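Local coordinates for tRNA threonylcarbamoyladenosine biosynthesis protein TsaB (Pseudomonas aeruginosa, PDB 5BR9) that probably takes part in making the N6-threonylcarbamoyl modification of adenosine 37 in tRNA, as the TsaB member of the KAE1/TsaD family, at the interface of chains A and B. Coordinates in Å, arbitrary orientation; residue numbers count along the deposited sequence, not the author numbering. Chains: chain A/B, Uncharacterized protein.

The interface of chains A and B. Residues chain A 44-45; chain B 88, 216, 219.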
loop_
_atom_site.group_PDB
_atom_site.type_symbol
_atom_site.label_atom_id
_atom_site.label_comp_id
_atom_site.label_asym_id
_atom_site.label_seq_id
_atom_site.Cartn_x
_atom_site.Cartn_y
_atom_site.Cartn_z
ATOM N N ALA A 44 6.325 2.747 6.451
ATOM C CA ALA A 44 5.646 1.450 6.543
ATOM C C ALA A 44 5.856 0.766 7.895
ATOM O O ALA A 44 5.096 -0.129 8.277
ATOM C CB ALA A 44 6.116 0.526 5.419
ATOM N N GLN A 45 6.897 1.179 8.608
ATOM C CA GLN A 45 7.193 0.580 9.891
ATOM C C GLN A 45 6.752 1.474 11.029
ATOM O O GLN A 45 6.611 1.013 12.157
ATOM C CB GLN A 45 8.683 0.281 10.011
ATOM C CG GLN A 45 9.212 -0.629 8.941
ATOM C CD GLN A 45 10.405 -0.021 8.257
ATOM O OE1 GLN A 45 10.268 0.684 7.253
ATOM N NE2 GLN A 45 11.589 -0.264 8.812
ATOM N N GLN B 88 -1.411 -4.919 6.342
ATOM C CA GLN B 88 -1.091 -4.185 7.567
ATOM C C GLN B 88 -2.346 -3.646 8.260
ATOM O O GLN B 88 -2.586 -3.923 9.438
ATOM C CB GLN B 88 -0.133 -3.027 7.268
ATOM C CG GLN B 88 1.317 -3.434 7.204
ATOM C CD GLN B 88 2.271 -2.246 7.215
ATOM O OE1 GLN B 88 1.973 -1.190 6.661
ATOM N NE2 GLN B 88 3.431 -2.423 7.844
ATOM N N GLU B 216 2.932 -4.198 11.962
ATOM C CA GLU B 216 3.927 -3.194 11.594
ATOM C C GLU B 216 5.198 -3.795 10.978
ATOM O O GLU B 216 6.006 -3.071 10.399
ATOM C CB GLU B 216 4.292 -2.342 12.811
ATOM C CG GLU B 216 4.430 -3.121 14.106
ATOM C CD GLU B 216 3.344 -2.782 15.114
ATOM O OE1 GLU B 216 2.158 -3.122 14.873
ATOM O OE2 GLU B 216 3.682 -2.169 16.149
ATOM N N LEU B 219 6.588 -6.298 5.850
ATOM C CA LEU B 219 7.376 -5.553 4.878
ATOM C C LEU B 219 7.542 -6.361 3.593
ATOM O O LEU B 219 7.586 -7.595 3.633
ATOM C CB LEU B 219 8.757 -5.211 5.444
ATOM C CG LEU B 219 8.937 -3.966 6.307
ATOM C CD1 LEU B 219 8.348 -4.156 7.695
ATOM C CD2 LEU B 219 10.416 -3.599 6.376
#
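The backbone carbonyl of A:Ala44, in the helical first turn of helix 43-58, faces chain B and accepts a hydrogen bond from the side-chain amide of B:Gln88. NE2 of B:Gln88 lies 2.9 Å from O of A:Ala44, and the angle of 166° at the hydrogen makes the bond nearly straight. The acceptor sits close to the plane of the donating amide, while the donor is tilted 16° from the carbonyl plane. B:Gln88 reaches across because its chain runs extended beyond CG (chi2 -167°), carrying the amide away from helix 77-94. Beside this polar link, A:Gln45 and B:Leu219 meet through carbon, their side chains crossing at about a right angle. CD1 of B:Leu219 is 3.8 Å from CG of A:Gln45, and CD2 of B:Leu219 lies 4.0 Å from the amide carbon CD of A:Gln45, so both methyl branches take part. The bend of A:Gln45 at chi2 turns its amide end along the leucine fork. B:Glu216 contributes mainly backbone and CB: its carbonyl O stands 3.7 Å from O of A:Ala44, a contact of two acceptors that is not a hydrogen bond, and its carboxylate points away from A:Ala44. In the fold, the start of helix 43-58 of one subunit fits against helix 77-94 and the C-terminal stretch around 3-10 helix 215-217 of the other; two-fold symmetry repeats the patch with the chains exchanged, in a dimer that may be the biological one.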